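Local coordinates for PBP domain-containing protein (Vibrio parahaemolyticus, PDB 3MUQ) that is of unknown function but has the two-lobed fold of periplasmic solute-binding proteins and probably binds a small ligand, as its relatives do, at residues D94-K99 with Q165-S170; G173-Y178 with L184-Q189. One frame throughout, in Å; residues are numbered along the deposited sequence.

Y167 and W175 each meet a partner segment with one aromatic side chain, the first through its hydroxyl and the second through the face and edge of its indole, and interactions 1 and 2 place both within one lobe. They lie about 11 Å apart, centre to centre, and strand 168-171 of the first runs straight into helix 172-178 of the second. Strands 168-171 and 185-188 both pair antiparallel with strand 78-90. L187, in the strand segment of interaction 2, packs on interaction 1: its CD1 lies 3.4 Å from CE1 of Y167 and 3.8 Å from OD1 of D94. Interaction 1 buries a phenol in a loop; interaction 2 lays an indole against a strand.

Interaction 1 (D94-K99 with Q165-S170); sequences DPAKIK and QGYTMS
Y167 plants its phenol in the turn formed by D94 to K97, a type I beta turn closed by the bond from K97 N to D94 O. The tight part of the contact is the hydroxyl. Y167 OH donates to D94 OD1 at 2.5 Å, using the anti lone pair of that oxygen, which sits at the ring edge and in its plane although carboxylate and ring are turned 74° apart. The same OH accepts from A96 N at 2.9 Å, with an N-H...O angle of 158°, so two bonds fix the end of the ring. With CG of D94 anti to the backbone N (chi1 -175°), the carboxylate folds back over its own loop, where OD1 also takes the N-H of I98 at 3.0 Å on its syn side. Around the ring the packing is apolar: A96 CB lies 3.9 Å from Y167 CE2, and I98 CG1 stands 3.8 Å from Y167 CE1. P95 forms the solvent rim of this otherwise buried contact; its CD comes to 3.2 Å from Y167 OH, but its N has no hydrogen to share with the hydroxyl. The loop links strand 78-90 to helix 104-113; L187 of strand 185-188 packs against D94, I98 and Y167, while T168 continues into backbone pairing with V89 of strand 78-90.

Interaction 2 (G173-Y178 with L184-Q189); sequences GTWLAY and LEILFQ
A helix that packs on the sheet and a loop that returns the chain to strand 185-188 make up the element at work here: the helix is 172-178, and the indole of W175 bridges it to the strand. W175 CG stands anti to the backbone N (chi1 162°), which carries the ring off the helix toward the strand. I186 covers one face of the indole at its five-membered ring alone. Its CG1 lies 3.8 Å from the centroid of that ring and 29° off the ring normal, a CH-pi contact, while its CD1 comes to 3.3 Å from W175 NE1 and 3.6 Å from W175 CD1. At the other end of the indole the backbone takes over: L184 O meets the edge of the six-membered ring in its plane, 3.3 Å from W175 CH2, and E185 CA is 3.8 Å from that same CH2. L184 CB adds an apolar touch at 4.1 Å from W175 CZ3. No polar pair bonds across the segments; aliphatic carbon on the face and a backbone carbonyl at the edge hold the indole. E185, whose CB points away from the helix, has its carboxylate in a salt bridge with K92. V89 of strand 78-90 packs against both W175 and L184, and the second subunit meets the helix at L176 and A177. Strand 185-188 runs antiparallel to strand 78-90 and carries a classic beta bulge, L187 and F188 both facing I88. The whole is a helix packed on a beta sheet, the layered alpha/beta construction of a periplasmic-binding-protein lobe.

Interaction 1 (D94-K99 with Q165-S170)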
ATOM      1  N   ASP A  94       5.981  19.539 -26.974  1.00 22.63           N
ATOM      2  CA  ASP A  94       4.550  19.233 -27.037  1.00 24.01           C
ATOM      3  C   ASP A  94       3.912  19.520 -28.402  1.00 25.04           C
ATOM      4  O   ASP A  94       2.991  20.331 -28.513  1.00 22.31           O
ATOM      5  CB  ASP A  94       3.822  20.026 -25.960  1.00 21.78           C
ATOM      6  CG  ASP A  94       2.351  19.690 -25.864  1.00 23.69           C
ATOM      7  OD1 ASP A  94       1.925  18.601 -26.316  1.00 25.89           O
ATOM      8  OD2 ASP A  94       1.613  20.529 -25.314  1.00 26.88           O
ATOM      9  N   PRO A  95       4.372  18.818 -29.437  1.00 28.29           N
ATOM     10  CA  PRO A  95       3.952  19.102 -30.812  1.00 33.43           C
ATOM     11  C   PRO A  95       2.468  18.851 -31.065  1.00 35.06           C
ATOM     12  O   PRO A  95       1.926  19.440 -32.004  1.00 39.08           O
ATOM     13  CB  PRO A  95       4.815  18.145 -31.645  1.00 30.48           C
ATOM     14  CG  PRO A  95       5.142  17.035 -30.708  1.00 29.76           C
ATOM     15  CD  PRO A  95       5.314  17.689 -29.368  1.00 30.56           C
ATOM     16  N   ALA A  96       1.818  18.007 -30.267  1.00 25.25           N
ATOM     17  CA  ALA A  96       0.373  17.817 -30.421  1.00 24.51           C
ATOM     18  C   ALA A  96      -0.431  18.860 -29.650  1.00 27.97           C
ATOM     19  O   ALA A  96      -1.664  18.865 -29.694  1.00 26.89           O
ATOM     20  CB  ALA A  96      -0.053  16.401 -30.001  1.00 23.22           C
ATOM     21  N   LYS A  97       0.272  19.730 -28.933  1.00 29.00           N
ATOM     22  CA  LYS A  97      -0.371  20.754 -28.120  1.00 35.66           C
ATOM     23  C   LYS A  97      -1.428  20.170 -27.170  1.00 36.01           C
ATOM     24  O   LYS A  97      -2.570  20.631 -27.141  1.00 34.77           O
ATOM     25  CB  LYS A  97      -0.996  21.849 -29.004  1.00 44.02           C
ATOM     26  CG  LYS A  97      -0.061  22.456 -30.058  1.00 52.50           C
ATOM     27  CD  LYS A  97       1.238  22.944 -29.437  1.00 63.95           C
ATOM     28  CE  LYS A  97       2.272  23.312 -30.497  1.00 70.70           C
ATOM     29  NZ  LYS A  97       3.623  23.536 -29.891  1.00 71.09           N
ATOM     30  N   ILE A  98      -1.052  19.164 -26.386  1.00 25.64           N
ATOM     31  CA  ILE A  98      -1.992  18.593 -25.422  1.00 21.66           C
ATOM     32  C   ILE A  98      -1.860  19.224 -24.041  1.00 26.38           C
ATOM     33  O   ILE A  98      -2.719  19.022 -23.177  1.00 28.05           O
ATOM     34  CB  ILE A  98      -1.762  17.085 -25.223  1.00 26.52           C
ATOM     35  CG1 ILE A  98      -0.448  16.859 -24.466  1.00 21.55           C
ATOM     36  CG2 ILE A  98      -1.804  16.364 -26.552  1.00 33.87           C
ATOM     37  CD1 ILE A  98      -0.476  15.715 -23.515  1.00 23.49           C
ATOM     38  N   LYS A  99      -0.773  19.965 -23.840  1.00 27.49           N
ATOM     39  CA  LYS A  99      -0.386  20.504 -22.534  1.00 37.26           C
ATOM     40  C   LYS A  99      -1.520  21.180 -21.752  1.00 40.04           C
ATOM     41  O   LYS A  99      -1.562  21.112 -20.521  1.00 43.39           O
ATOM     42  CB  LYS A  99       0.786  21.476 -22.705  1.00 44.62           C
ATOM     43  CG  LYS A  99       1.588  21.746 -21.448  1.00 53.37           C
ATOM     44  CD  LYS A  99       2.697  22.753 -21.725  1.00 59.66           C
ATOM     45  CE  LYS A  99       3.416  23.183 -20.446  1.00 68.15           C
ATOM     46  NZ  LYS A  99       4.289  22.122 -19.863  1.00 70.37           N
ATOM     47  N   GLN A 165      10.989  10.831 -29.353  1.00 21.39           N
ATOM     48  CA  GLN A 165      10.276  12.061 -28.983  1.00 22.25           C
ATOM     49  C   GLN A 165       8.769  11.894 -29.142  1.00 23.95           C
ATOM     50  O   GLN A 165       8.117  12.618 -29.895  1.00 19.94           O
ATOM     51  CB  GLN A 165      10.777  13.248 -29.812  1.00 17.92           C
ATOM     52  CG  GLN A 165      12.183  13.695 -29.397  1.00 15.39           C
ATOM     53  CD  GLN A 165      12.206  14.204 -27.962  1.00 21.19           C
ATOM     54  OE1 GLN A 165      11.749  15.318 -27.684  1.00 20.41           O
ATOM     55  NE2 GLN A 165      12.724  13.384 -27.038  1.00 21.07           N
ATOM     56  N   GLY A 166       8.210  10.929 -28.428  1.00 21.41           N
ATOM     57  CA  GLY A 166       6.775  10.718 -28.472  1.00 21.44           C
ATOM     58  C   GLY A 166       6.111  10.801 -27.111  1.00 21.15           C
ATOM     59  O   GLY A 166       6.770  11.005 -26.087  1.00 16.27           O
ATOM     60  N   TYR A 167       4.793  10.642 -27.115  1.00 18.96           N
ATOM     61  CA  TYR A 167       4.001  10.656 -25.901  1.00 14.30           C
ATOM     62  C   TYR A 167       3.826   9.238 -25.372  1.00 16.25           C
ATOM     63  O   TYR A 167       3.853   8.279 -26.131  1.00 20.31           O
ATOM     64  CB  TYR A 167       2.618  11.233 -26.196  1.00 14.43           C
ATOM     65  CG  TYR A 167       2.639  12.691 -26.610  1.00 18.73           C
ATOM     66  CD1 TYR A 167       2.468  13.708 -25.671  1.00 18.90           C
ATOM     67  CD2 TYR A 167       2.820  13.049 -27.943  1.00 17.14           C
ATOM     68  CE1 TYR A 167       2.487  15.055 -26.058  1.00 14.77           C
ATOM     69  CE2 TYR A 167       2.833  14.386 -28.343  1.00 20.14           C
ATOM     70  CZ  TYR A 167       2.661  15.381 -27.398  1.00 20.79           C
ATOM     71  OH  TYR A 167       2.672  16.696 -27.799  1.00 20.43           O
ATOM     72  N   THR A 168       3.637   9.118 -24.066  1.00 14.61           N
ATOM     73  CA  THR A 168       3.194   7.858 -23.475  1.00 17.63           C
ATOM     74  C   THR A 168       2.466   8.133 -22.146  1.00 18.07           C
ATOM     75  O   THR A 168       2.552   9.239 -21.586  1.00 16.53           O
ATOM     76  CB  THR A 168       4.382   6.867 -23.272  1.00 19.13           C
ATOM     77  OG1 THR A 168       3.880   5.537 -23.093  1.00 19.24           O
ATOM     78  CG2 THR A 168       5.233   7.247 -22.067  1.00 19.74           C
HETATM   79  N   MSE A 169       1.726   7.139 -21.666  1.00 14.74           N
HETATM   80  CA  MSE A 169       1.162   7.191 -20.318  1.00 18.75           C
HETATM   81  C   MSE A 169       1.992   6.335 -19.375  1.00 17.97           C
HETATM   82  O   MSE A 169       2.211   5.147 -19.633  1.00 20.47           O
HETATM   83  CB  MSE A 169      -0.274   6.676 -20.310  1.00 24.53           C
HETATM   84  CG  MSE A 169      -0.951   6.821 -18.952  1.00 30.40           C
HETATM   85 SE   MSE A 169      -2.759   6.122 -19.001  0.78 27.73          SE
HETATM   86  CE  MSE A 169      -2.372   4.225 -18.820  1.00 16.64           C
ATOM     87  N   SER A 170       2.449   6.928 -18.282  1.00 16.76           N
ATOM     88  CA  SER A 170       3.298   6.212 -17.330  1.00 14.09           C
ATOM     89  C   SER A 170       2.741   6.286 -15.927  1.00 19.30           C
ATOM     90  O   SER A 170       2.073   7.260 -15.582  1.00 16.14           O
ATOM     91  CB  SER A 170       4.680   6.852 -17.304  1.00 16.90           C
ATOM     92  OG  SER A 170       5.547   6.169 -16.419  1.00 15.64           O
TER

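Interaction 2 (G173-Y178 with L184-Q189)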
ATOM      1  N   GLY A 173       5.608   6.672 -10.588  1.00 16.83           N
ATOM      2  CA  GLY A 173       6.815   6.079 -10.027  1.00 14.25           C
ATOM      3  C   GLY A 173       7.919   5.810 -11.045  1.00 19.03           C
ATOM      4  O   GLY A 173       9.098   6.127 -10.818  1.00 15.49           O
ATOM      5  N   THR A 174       7.557   5.191 -12.161  1.00 13.11           N
ATOM      6  CA  THR A 174       8.573   4.828 -13.129  1.00 19.50           C
ATOM      7  C   THR A 174       9.106   6.115 -13.742  1.00 17.82           C
ATOM      8  O   THR A 174      10.314   6.270 -13.951  1.00 17.47           O
ATOM      9  CB  THR A 174       8.039   3.857 -14.204  1.00 14.33           C
ATOM     10  OG1 THR A 174       7.348   2.787 -13.553  1.00 20.67           O
ATOM     11  CG2 THR A 174       9.208   3.272 -15.023  1.00 14.21           C
ATOM     12  N   TRP A 175       8.201   7.057 -13.974  1.00 15.72           N
ATOM     13  CA  TRP A 175       8.576   8.371 -14.503  1.00 15.79           C
ATOM     14  C   TRP A 175       9.642   9.048 -13.645  1.00 17.80           C
ATOM     15  O   TRP A 175      10.625   9.553 -14.166  1.00 22.82           O
ATOM     16  CB  TRP A 175       7.356   9.295 -14.588  1.00 15.53           C
ATOM     17  CG  TRP A 175       7.768  10.736 -14.695  1.00 13.17           C
ATOM     18  CD1 TRP A 175       7.581  11.722 -13.766  1.00 21.39           C
ATOM     19  CD2 TRP A 175       8.490  11.330 -15.771  1.00 17.51           C
ATOM     20  NE1 TRP A 175       8.126  12.905 -14.218  1.00 19.26           N
ATOM     21  CE2 TRP A 175       8.690  12.689 -15.445  1.00 19.89           C
ATOM     22  CE3 TRP A 175       8.975  10.849 -16.993  1.00 21.81           C
ATOM     23  CZ2 TRP A 175       9.360  13.570 -16.295  1.00 20.78           C
ATOM     24  CZ3 TRP A 175       9.636  11.725 -17.835  1.00 28.55           C
ATOM     25  CH2 TRP A 175       9.815  13.073 -17.483  1.00 25.68           C
ATOM     26  N   LEU A 176       9.440   9.058 -12.329  1.00 17.48           N
ATOM     27  CA  LEU A 176      10.368   9.748 -11.423  1.00 21.93           C
ATOM     28  C   LEU A 176      11.739   9.087 -11.397  1.00 20.53           C
ATOM     29  O   LEU A 176      12.767   9.773 -11.342  1.00 18.76           O
ATOM     30  CB  LEU A 176       9.804   9.824  -9.993  1.00 20.43           C
ATOM     31  CG  LEU A 176       8.521  10.634  -9.811  1.00 21.37           C
ATOM     32  CD1 LEU A 176       7.905  10.411  -8.415  1.00 17.59           C
ATOM     33  CD2 LEU A 176       8.800  12.111 -10.051  1.00 21.74           C
ATOM     34  N   ALA A 177      11.754   7.757 -11.421  1.00 15.83           N
ATOM     35  CA  ALA A 177      13.023   7.021 -11.421  1.00 23.90           C
ATOM     36  C   ALA A 177      13.810   7.220 -12.707  1.00 24.73           C
ATOM     37  O   ALA A 177      15.035   7.157 -12.689  1.00 21.91           O
ATOM     38  CB  ALA A 177      12.797   5.527 -11.175  1.00 19.67           C
ATOM     39  N   TYR A 178      13.108   7.448 -13.816  1.00 23.38           N
ATOM     40  CA  TYR A 178      13.752   7.538 -15.131  1.00 22.01           C
ATOM     41  C   TYR A 178      13.979   8.971 -15.655  1.00 20.45           C
ATOM     42  O   TYR A 178      14.733   9.175 -16.604  1.00 24.42           O
ATOM     43  CB  TYR A 178      12.936   6.749 -16.169  1.00 19.33           C
ATOM     44  CG  TYR A 178      13.203   5.255 -16.201  1.00 24.53           C
ATOM     45  CD1 TYR A 178      12.822   4.435 -15.142  1.00 24.52           C
ATOM     46  CD2 TYR A 178      13.822   4.659 -17.298  1.00 29.32           C
ATOM     47  CE1 TYR A 178      13.056   3.063 -15.166  1.00 15.15           C
ATOM     48  CE2 TYR A 178      14.065   3.281 -17.330  1.00 24.93           C
ATOM     49  CZ  TYR A 178      13.676   2.498 -16.260  1.00 22.78           C
ATOM     50  OH  TYR A 178      13.899   1.140 -16.273  1.00 30.65           O
ATOM     51  N   LEU A 184      12.003  14.163 -21.882  1.00 16.60           N
ATOM     52  CA  LEU A 184      10.557  14.276 -21.861  1.00 16.73           C
ATOM     53  C   LEU A 184      10.189  15.058 -20.605  1.00 15.76           C
ATOM     54  O   LEU A 184      11.028  15.242 -19.724  1.00 23.71           O
ATOM     55  CB  LEU A 184       9.927  12.878 -21.759  1.00 15.12           C
ATOM     56  CG  LEU A 184      10.310  11.807 -22.791  1.00 15.69           C
ATOM     57  CD1 LEU A 184       9.856  10.423 -22.305  1.00 15.54           C
ATOM     58  CD2 LEU A 184       9.728  12.136 -24.151  1.00 17.44           C
ATOM     59  N   GLU A 185       8.933  15.475 -20.528  1.00 18.89           N
ATOM     60  CA  GLU A 185       8.361  16.107 -19.338  1.00 23.72           C
ATOM     61  C   GLU A 185       6.978  15.527 -19.105  1.00 20.68           C
ATOM     62  O   GLU A 185       6.387  14.936 -20.016  1.00 19.41           O
ATOM     63  CB  GLU A 185       8.166  17.605 -19.565  1.00 30.29           C
ATOM     64  CG  GLU A 185       9.348  18.477 -19.283  1.00 46.86           C
ATOM     65  CD  GLU A 185       9.054  19.953 -19.570  1.00 60.19           C
ATOM     66  OE1 GLU A 185       8.012  20.266 -20.205  1.00 54.04           O
ATOM     67  OE2 GLU A 185       9.878  20.801 -19.157  1.00 71.42           O
ATOM     68  N   ILE A 186       6.443  15.728 -17.903  1.00 19.33           N
ATOM     69  CA  ILE A 186       5.023  15.512 -17.664  1.00 17.32           C
ATOM     70  C   ILE A 186       4.256  16.625 -18.373  1.00 22.89           C
ATOM     71  O   ILE A 186       4.493  17.811 -18.126  1.00 23.30           O
ATOM     72  CB  ILE A 186       4.692  15.544 -16.169  1.00 22.02           C
ATOM     73  CG1 ILE A 186       5.315  14.343 -15.449  1.00 24.47           C
ATOM     74  CG2 ILE A 186       3.174  15.570 -15.948  1.00 19.41           C
ATOM     75  CD1 ILE A 186       5.165  14.423 -13.945  1.00 21.52           C
ATOM     76  N   LEU A 187       3.344  16.259 -19.266  1.00 19.21           N
ATOM     77  CA  LEU A 187       2.644  17.279 -20.031  1.00 17.36           C
ATOM     78  C   LEU A 187       1.187  17.375 -19.628  1.00 23.37           C
ATOM     79  O   LEU A 187       0.550  18.395 -19.866  1.00 27.86           O
ATOM     80  CB  LEU A 187       2.750  17.030 -21.541  1.00 19.86           C
ATOM     81  CG  LEU A 187       4.124  17.170 -22.189  1.00 20.83           C
ATOM     82  CD1 LEU A 187       4.020  16.831 -23.650  1.00 18.57           C
ATOM     83  CD2 LEU A 187       4.669  18.584 -21.998  1.00 22.11           C
ATOM     84  N   PHE A 188       0.654  16.314 -19.036  1.00 19.27           N
ATOM     85  CA  PHE A 188      -0.732  16.351 -18.589  1.00 23.63           C
ATOM     86  C   PHE A 188      -0.979  15.410 -17.418  1.00 26.52           C
ATOM     87  O   PHE A 188      -0.556  14.252 -17.441  1.00 26.10           O
ATOM     88  CB  PHE A 188      -1.675  16.014 -19.742  1.00 25.89           C
ATOM     89  CG  PHE A 188      -3.122  15.992 -19.352  1.00 24.42           C
ATOM     90  CD1 PHE A 188      -3.893  17.140 -19.443  1.00 27.16           C
ATOM     91  CD2 PHE A 188      -3.707  14.829 -18.892  1.00 23.80           C
ATOM     92  CE1 PHE A 188      -5.235  17.125 -19.091  1.00 29.89           C
ATOM     93  CE2 PHE A 188      -5.050  14.804 -18.528  1.00 28.80           C
ATOM     94  CZ  PHE A 188      -5.814  15.958 -18.635  1.00 28.06           C
ATOM     95  N   GLN A 189      -1.657  15.911 -16.393  1.00 28.97           N
ATOM     96  CA  GLN A 189      -1.971  15.093 -15.223  1.00 34.82           C
ATOM     97  C   GLN A 189      -3.234  15.568 -14.505  1.00 39.72           C
ATOM     98  O   GLN A 189      -3.580  15.061 -13.436  1.00 46.00           O
ATOM     99  CB  GLN A 189      -0.781  15.021 -14.246  1.00 29.51           C
ATOM    100  CG  GLN A 189      -0.299  16.365 -13.708  1.00 26.67           C
ATOM    101  CD  GLN A 189       0.843  16.219 -12.721  1.00 31.01           C
ATOM    102  OE1 GLN A 189       0.829  15.330 -11.861  1.00 29.61           O
ATOM    103  NE2 GLN A 189       1.847  17.092 -12.840  1.00 28.26           N
TER